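Local atomic coordinates of possible adenyl cyclase-associated protein (Cryptosporidium parvum, PDB entry 2B0R), a protein that probably binds and sequesters monomeric actin, as cyclase-associated proteins do, using a beta-helical C-terminal domain. Residues A61-L66 with R84-Q89; K72-V77 with K90-F95; I113-C118 with I132-S137. All blocks are in the same frame, centred on the assembly; numbering follows the deposited sequence.

Interaction 1 of 3, residues A61-L66 with R84-Q89; sequences ADPITL and RIIVEQ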
# COMPACT_ATOMS: atom_id res chain seq x y z
N ALA A 61 -23.64 -5.04 -20.52
CA ALA A 61 -24.90 -5.52 -19.95
C ALA A 61 -24.78 -7.00 -19.58
O ALA A 61 -25.31 -7.45 -18.55
CB ALA A 61 -26.06 -5.29 -20.95
N ASP A 62 -24.07 -7.74 -20.43
CA ASP A 62 -23.91 -9.19 -20.29
C ASP A 62 -22.52 -9.61 -19.76
O ASP A 62 -21.50 -8.95 -20.04
CB ASP A 62 -24.19 -9.88 -21.64
CG ASP A 62 -25.69 -10.04 -21.93
OD1 ASP A 62 -26.48 -10.26 -20.98
OD2 ASP A 62 -26.06 -9.97 -23.12
N PRO A 63 -22.48 -10.69 -18.97
CA PRO A 63 -21.21 -11.29 -18.61
C PRO A 63 -20.43 -11.71 -19.84
O PRO A 63 -21.03 -12.22 -20.80
CB PRO A 63 -21.63 -12.54 -17.81
CG PRO A 63 -23.07 -12.78 -18.15
CD PRO A 63 -23.62 -11.39 -18.36
N ILE A 64 -19.12 -11.46 -19.83
CA ILE A 64 -18.25 -12.05 -20.85
C ILE A 64 -17.73 -13.37 -20.33
O ILE A 64 -17.08 -13.41 -19.28
CB ILE A 64 -17.06 -11.17 -21.18
CG1 ILE A 64 -17.53 -9.80 -21.72
CG2 ILE A 64 -16.11 -11.92 -22.13
CD1 ILE A 64 -18.57 -9.84 -22.89
N THR A 65 -18.01 -14.44 -21.08
CA THR A 65 -17.60 -15.78 -20.70
C THR A 65 -16.53 -16.34 -21.60
O THR A 65 -16.66 -16.36 -22.82
CB THR A 65 -18.80 -16.76 -20.62
OG1 THR A 65 -19.62 -16.43 -19.51
CG2 THR A 65 -18.34 -18.20 -20.43
N LEU A 66 -15.45 -16.81 -20.98
CA LEU A 66 -14.46 -17.60 -21.68
C LEU A 66 -14.70 -19.07 -21.30
O LEU A 66 -14.47 -19.48 -20.16
CB LEU A 66 -13.08 -17.13 -21.28
CG LEU A 66 -11.93 -17.71 -22.08
CD1 LEU A 66 -11.90 -17.07 -23.43
CD2 LEU A 66 -10.62 -17.46 -21.31
N ARG A 84 -19.25 -8.24 -15.60
CA ARG A 84 -18.99 -9.57 -15.08
C ARG A 84 -18.11 -10.28 -16.12
O ARG A 84 -18.42 -10.28 -17.32
CB ARG A 84 -20.31 -10.35 -14.76
CG ARG A 84 -20.15 -11.45 -13.58
CD ARG A 84 -21.48 -12.23 -13.10
NE ARG A 84 -21.38 -12.75 -11.70
CZ ARG A 84 -22.18 -12.38 -10.66
NH1 ARG A 84 -23.18 -11.51 -10.85
NH2 ARG A 84 -21.98 -12.90 -9.43
N ILE A 85 -16.97 -10.82 -15.67
CA ILE A 85 -16.16 -11.74 -16.49
C ILE A 85 -16.14 -13.14 -15.84
O ILE A 85 -16.10 -13.27 -14.61
CB ILE A 85 -14.73 -11.23 -16.69
CG1 ILE A 85 -14.73 -9.94 -17.52
CG2 ILE A 85 -13.88 -12.29 -17.38
CD1 ILE A 85 -14.89 -8.68 -16.69
N ILE A 86 -16.20 -14.17 -16.69
CA ILE A 86 -16.36 -15.53 -16.24
C ILE A 86 -15.40 -16.39 -16.99
O ILE A 86 -15.45 -16.45 -18.23
CB ILE A 86 -17.77 -16.08 -16.52
CG1 ILE A 86 -18.84 -15.19 -15.88
CG2 ILE A 86 -17.92 -17.50 -16.00
CD1 ILE A 86 -20.32 -15.65 -16.16
N VAL A 87 -14.54 -17.07 -16.25
CA VAL A 87 -13.60 -18.02 -16.84
C VAL A 87 -14.04 -19.43 -16.45
O VAL A 87 -14.12 -19.77 -15.28
CB VAL A 87 -12.13 -17.68 -16.42
CG1 VAL A 87 -11.15 -18.67 -16.98
CG2 VAL A 87 -11.77 -16.30 -16.91
N GLU A 88 -14.38 -20.24 -17.44
CA GLU A 88 -14.96 -21.55 -17.14
C GLU A 88 -13.92 -22.59 -16.78
O GLU A 88 -14.10 -23.35 -15.84
CB GLU A 88 -15.84 -22.03 -18.27
CG GLU A 88 -17.09 -21.18 -18.41
CD GLU A 88 -18.29 -21.88 -19.08
OE1 GLU A 88 -18.10 -22.79 -19.94
OE2 GLU A 88 -19.42 -21.46 -18.75
N GLN A 89 -12.82 -22.62 -17.52
CA GLN A 89 -11.82 -23.62 -17.31
C GLN A 89 -10.82 -23.21 -16.25
O GLN A 89 -10.56 -22.01 -16.03
CB GLN A 89 -11.08 -23.93 -18.61
CG GLN A 89 -11.96 -24.33 -19.78
CD GLN A 89 -12.85 -25.50 -19.49
OE1 GLN A 89 -12.41 -26.51 -18.97
NE2 GLN A 89 -14.11 -25.36 -19.82
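Two successive coils of the right-handed parallel beta-helix of the CAP C-terminal domain meet here, with Ile64, Thr65 and Leu66 lying beside Ile85, Ile86 and Val87. Strand 64-66 is the outermost strand of its sheet within the chain. Four backbone bonds zip the pair together. Ile64 N donates to Arg84 O (2.9 Å), Ile86 N returns to Ile64 O, Leu66 N reaches Ile86 O (2.8 Å), and Glu88 N closes the ladder on Leu66 O just past the strand. Ile64, Leu66, Ile85 and Val87 share one face, where Leu66 and Ile64 pack on Val45 and Ile85 on Phe104. The other face carries Thr65 beside Ile86. With Thr65 OG1 set anti to the carbonyl carbon, chi1 -70°, the hydroxyl is the branch turned to Ile86, against its CB and CD1, 3.5 Å from CD1. That same methyl touches Pro63 CB at 3.8 Å. On its other branch, Thr65 CG2 meets the aliphatic part of Glu88, 3.8 Å from its CG. The two faces thus differ in chemistry: mostly buried aliphatic side chains on the Leu66 side, and a mixed, more exposed surface on the Thr65 side, while the backbone bonds fix the register of the two strands.

Interaction 2 of 3, residues K72-V77 with K90-F95; sequences KNKVSV and KVNSIF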
# COMPACT_ATOMS: atom_id res chain seq x y z
N LYS A 72 -2.67 -25.21 -19.57
CA LYS A 72 -1.52 -24.68 -20.33
C LYS A 72 -1.67 -23.19 -20.61
O LYS A 72 -0.71 -22.55 -21.03
CB LYS A 72 -1.37 -25.42 -21.67
CG LYS A 72 -1.12 -26.93 -21.53
CD LYS A 72 -0.99 -27.59 -22.90
CE LYS A 72 -1.01 -29.10 -22.74
NZ LYS A 72 -0.40 -29.72 -23.94
N ASN A 73 -2.86 -22.66 -20.40
CA ASN A 73 -3.18 -21.30 -20.79
C ASN A 73 -3.15 -20.30 -19.66
O ASN A 73 -3.36 -20.63 -18.49
CB ASN A 73 -4.57 -21.26 -21.44
CG ASN A 73 -4.60 -21.94 -22.79
OD1 ASN A 73 -5.32 -22.93 -22.98
ND2 ASN A 73 -3.83 -21.42 -23.73
N LYS A 74 -2.92 -19.05 -20.05
CA LYS A 74 -3.00 -17.92 -19.17
C LYS A 74 -4.20 -17.09 -19.61
O LYS A 74 -4.69 -17.24 -20.72
CB LYS A 74 -1.70 -17.11 -19.28
CG LYS A 74 -0.50 -17.87 -18.75
CD LYS A 74 0.80 -17.19 -19.01
CE LYS A 74 1.93 -17.97 -18.32
NZ LYS A 74 3.32 -17.53 -18.70
N VAL A 75 -4.70 -16.23 -18.74
CA VAL A 75 -5.75 -15.29 -19.13
C VAL A 75 -5.28 -13.93 -18.64
O VAL A 75 -4.85 -13.82 -17.50
CB VAL A 75 -7.12 -15.69 -18.53
CG1 VAL A 75 -8.25 -14.72 -18.95
CG2 VAL A 75 -7.48 -17.11 -18.95
N SER A 76 -5.28 -12.94 -19.52
CA SER A 76 -4.97 -11.54 -19.14
C SER A 76 -6.23 -10.71 -19.30
O SER A 76 -6.81 -10.66 -20.39
CB SER A 76 -3.86 -10.94 -20.02
OG SER A 76 -2.55 -11.35 -19.61
N VAL A 77 -6.66 -10.06 -18.22
CA VAL A 77 -7.79 -9.16 -18.32
C VAL A 77 -7.35 -7.73 -18.05
O VAL A 77 -6.85 -7.43 -16.94
CB VAL A 77 -8.93 -9.54 -17.37
CG1 VAL A 77 -10.11 -8.59 -17.57
CG2 VAL A 77 -9.35 -10.99 -17.57
N LYS A 90 -10.29 -24.22 -15.57
CA LYS A 90 -9.06 -24.07 -14.82
C LYS A 90 -7.95 -23.80 -15.83
O LYS A 90 -7.80 -24.51 -16.84
CB LYS A 90 -8.76 -25.32 -13.98
CG LYS A 90 -7.70 -25.12 -12.92
CD LYS A 90 -7.72 -26.22 -11.90
CE LYS A 90 -6.50 -26.17 -11.03
NZ LYS A 90 -6.42 -27.35 -10.08
N VAL A 91 -7.20 -22.75 -15.55
CA VAL A 91 -6.10 -22.31 -16.40
C VAL A 91 -4.84 -22.27 -15.56
O VAL A 91 -4.87 -22.49 -14.33
CB VAL A 91 -6.38 -20.90 -16.97
CG1 VAL A 91 -7.46 -20.97 -18.02
CG2 VAL A 91 -6.84 -19.98 -15.85
N ASN A 92 -3.72 -21.95 -16.20
CA ASN A 92 -2.47 -21.86 -15.47
C ASN A 92 -2.49 -20.81 -14.36
O ASN A 92 -2.15 -21.09 -13.20
CB ASN A 92 -1.30 -21.56 -16.40
CG ASN A 92 0.02 -21.72 -15.70
OD1 ASN A 92 0.66 -20.76 -15.36
ND2 ASN A 92 0.38 -22.95 -15.43
N SER A 93 -2.88 -19.61 -14.76
CA SER A 93 -2.82 -18.44 -13.91
C SER A 93 -3.62 -17.37 -14.61
O SER A 93 -3.92 -17.47 -15.80
CB SER A 93 -1.37 -17.98 -13.75
OG SER A 93 -0.83 -17.56 -15.01
N ILE A 94 -3.95 -16.33 -13.88
CA ILE A 94 -4.70 -15.25 -14.45
C ILE A 94 -4.06 -13.94 -14.02
O ILE A 94 -3.69 -13.78 -12.85
CB ILE A 94 -6.18 -15.27 -13.94
CG1 ILE A 94 -6.88 -16.58 -14.32
CG2 ILE A 94 -6.94 -14.03 -14.46
CD1 ILE A 94 -8.33 -16.72 -13.75
N PHE A 95 -3.95 -13.01 -14.95
CA PHE A 95 -3.41 -11.69 -14.67
C PHE A 95 -4.52 -10.64 -14.91
O PHE A 95 -5.11 -10.61 -16.00
CB PHE A 95 -2.15 -11.44 -15.56
CG PHE A 95 -1.53 -10.07 -15.40
CD1 PHE A 95 -0.96 -9.67 -14.19
CD2 PHE A 95 -1.50 -9.17 -16.48
CE1 PHE A 95 -0.38 -8.40 -14.03
CE2 PHE A 95 -0.91 -7.89 -16.34
CZ PHE A 95 -0.35 -7.51 -15.11
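Val91 turns its side chain toward segment 72-77, its CG1 meeting Val75 CG2 at 4.0 Å, with the two side chains crossing at about a right angle. Next, Asn92 gives its backbone N-H to Asn73 O (2.7 Å), while its own carbonyl oxygen is held by Ser111 OG of the following coil. Asn73 is itself fixed through its amide, which bonds to Asp50 O and Ser70 N. Ser93 O accepts a long bond from Val75 N (3.3 Å), and Ser93 OG lies beside Lys74 CG. Here strands 74-81 and 93-100 run as parallel neighbours on successive coils of the beta-helix. Ile94 CG2, anti to the backbone N, rests 3.7 Å from Val75 O, and CG1 faces Val75 CB, among buried aliphatic groups that include Ile113. Phe95 then bonds at both ends of its backbone: its N donates to Val75 O (2.8 Å, 172° at the hydrogen) and its O accepts from Val77 N. Its ring projects on the other face, with CD2 4.0 Å from Ser76 OG, which lies at the ring edge near its plane. Backbone bonds thus join the coils, while Val75, Val91 and Ile94 make one side apolar and Lys74, Ser76, Ser93 and Phe95 leave the other mixed.

Interaction 3 of 3, residues I113-C118 with I132-S137; sequences IEIVNC and ISLDKS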
# COMPACT_ATOMS: atom_id res chain seq x y z
N ILE A 113 -3.44 -15.90 -9.20
CA ILE A 113 -4.11 -14.79 -9.84
C ILE A 113 -3.45 -13.52 -9.37
O ILE A 113 -3.24 -13.31 -8.17
CB ILE A 113 -5.62 -14.74 -9.53
CG1 ILE A 113 -6.31 -15.98 -10.10
CG2 ILE A 113 -6.25 -13.41 -10.07
CD1 ILE A 113 -7.59 -16.28 -9.45
N GLU A 114 -3.12 -12.69 -10.32
CA GLU A 114 -2.38 -11.51 -10.07
C GLU A 114 -3.30 -10.33 -10.33
O GLU A 114 -3.85 -10.18 -11.46
CB GLU A 114 -1.21 -11.48 -11.02
CG GLU A 114 -0.03 -10.63 -10.61
CD GLU A 114 1.21 -10.96 -11.46
OE1 GLU A 114 1.97 -10.02 -11.79
OE2 GLU A 114 1.40 -12.17 -11.81
N ILE A 115 -3.47 -9.50 -9.31
CA ILE A 115 -4.31 -8.31 -9.45
C ILE A 115 -3.45 -7.05 -9.29
O ILE A 115 -2.80 -6.86 -8.28
CB ILE A 115 -5.57 -8.37 -8.51
CG1 ILE A 115 -6.27 -9.74 -8.69
CG2 ILE A 115 -6.52 -7.24 -8.82
CD1 ILE A 115 -7.57 -9.92 -7.98
N VAL A 116 -3.41 -6.23 -10.32
CA VAL A 116 -2.56 -5.03 -10.31
C VAL A 116 -3.32 -3.77 -10.73
O VAL A 116 -3.98 -3.75 -11.79
CB VAL A 116 -1.35 -5.15 -11.26
CG1 VAL A 116 -0.38 -3.99 -11.02
CG2 VAL A 116 -0.66 -6.44 -11.07
N ASN A 117 -3.19 -2.72 -9.92
CA ASN A 117 -3.79 -1.43 -10.24
C ASN A 117 -5.29 -1.58 -10.52
O ASN A 117 -5.78 -1.15 -11.59
CB ASN A 117 -3.09 -0.79 -11.45
CG ASN A 117 -3.26 0.71 -11.49
OD1 ASN A 117 -3.98 1.25 -12.34
ND2 ASN A 117 -2.58 1.40 -10.57
N CYS A 118 -6.01 -2.21 -9.59
CA CYS A 118 -7.43 -2.36 -9.78
C CYS A 118 -8.22 -1.70 -8.67
O CYS A 118 -7.73 -1.58 -7.55
CB CYS A 118 -7.80 -3.83 -9.88
SG CYS A 118 -7.34 -4.55 -11.40
N ILE A 132 -3.06 -15.74 -4.47
CA ILE A 132 -3.51 -14.48 -5.07
C ILE A 132 -2.59 -13.32 -4.66
O ILE A 132 -2.17 -13.21 -3.51
CB ILE A 132 -4.95 -14.07 -4.67
CG1 ILE A 132 -5.96 -15.13 -5.09
CG2 ILE A 132 -5.32 -12.66 -5.26
CD1 ILE A 132 -7.37 -14.88 -4.50
N SER A 133 -2.33 -12.44 -5.61
CA SER A 133 -1.49 -11.30 -5.32
C SER A 133 -2.19 -10.00 -5.67
O SER A 133 -2.72 -9.83 -6.78
CB SER A 133 -0.11 -11.47 -6.00
OG SER A 133 0.24 -10.31 -6.70
N LEU A 134 -2.21 -9.09 -4.70
CA LEU A 134 -2.84 -7.79 -4.85
C LEU A 134 -1.83 -6.69 -4.68
O LEU A 134 -1.19 -6.59 -3.64
CB LEU A 134 -3.93 -7.57 -3.80
CG LEU A 134 -5.01 -8.61 -3.58
CD1 LEU A 134 -5.96 -8.07 -2.55
CD2 LEU A 134 -5.75 -8.93 -4.86
N ASP A 135 -1.72 -5.85 -5.69
CA ASP A 135 -0.74 -4.80 -5.69
C ASP A 135 -1.35 -3.49 -6.21
O ASP A 135 -1.96 -3.48 -7.29
CB ASP A 135 0.49 -5.25 -6.51
CG ASP A 135 1.47 -4.12 -6.75
OD1 ASP A 135 1.57 -3.66 -7.91
OD2 ASP A 135 2.11 -3.67 -5.78
N LYS A 136 -1.20 -2.40 -5.45
CA LYS A 136 -1.81 -1.09 -5.80
C LYS A 136 -3.28 -1.20 -6.18
O LYS A 136 -3.69 -0.77 -7.25
CB LYS A 136 -1.05 -0.40 -6.95
CG LYS A 136 0.40 -0.08 -6.67
CD LYS A 136 1.07 0.44 -7.92
CE LYS A 136 2.56 0.55 -7.73
NZ LYS A 136 3.30 -0.14 -8.85
N SER A 137 -4.08 -1.78 -5.30
CA SER A 137 -5.46 -2.00 -5.63
C SER A 137 -6.34 -1.66 -4.44
O SER A 137 -5.89 -1.72 -3.30
CB SER A 137 -5.66 -3.46 -6.10
OG SER A 137 -5.07 -3.70 -7.38
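Ser137 OG is held twice at the end of the strand pair: it accepts the Cys118 N-H (2.8 Å) and donates to Asp135 O within its own segment. Its first torsion, with OG anti to the carbonyl carbon (chi1 -70°), turns the hydroxyl back over the turn toward the neighbouring coil. Asp135 O in turn serves two donors, since Asn117 N also bonds to it at 3.0 Å; the hydroxyl approaches from well above the carbonyl plane, whereas the amide comes in nearly head-on. Ser137 N is bonded to Ser158 OG, so a serine of the next coil meets Ser137 much as Ser137 meets Cys118. Asn117 and Lys136 stand at equivalent corners of successive coils, both with left-handed backbone conformations (phi 53° and 49°), which turn the chain the same way out of each strand. This stacking of like turns on like turns belongs to the parallel beta-helix, whose strands 112-116 and 131-135 run in strict register here. Ser133 N donates to Ile113 O, Ile115 N to Ser133 O (2.7 Å), and Asp135 N to Ile115 O. Inside the coil, Ile115 and Leu134 lie side by side, with Leu134 CD2 fitted against both CB and CD1 of Ile115, 3.7 Å from CB. Farther back, Ile132 CG2 lies 3.6 Å from Ile113 O, and Leu123 packs on both Ile113 and Ile132. On the opposite face Val116 CG1 runs alongside the Asp135 carboxylate, 3.7 Å from OD1, while Asp135 OD2 is hydrogen-bonded to Ser156 OG of strand 152-156.

In the fold
All three contacts are rungs of one beta-helix, each pairing parallel strands from successive coils. Interactions 2 and 3 share a sheet, with strands 74-81, 93-100, 112-116 and 131-135 side by side in chain order; their centres lie 14 Å apart, and Phe95 packs on Val116 between them. Interaction 1 belongs to the other sheet. Its segments alternate along the chain with those of interaction 2, and Leu66 CD2 meets Val75 CG2 (3.9 Å) across the interior. Interactions 1 and 3, in series, have centres 19 Å apart and do not touch. Chain order therefore becomes spatial order, building an elongated body with a largely apolar interior.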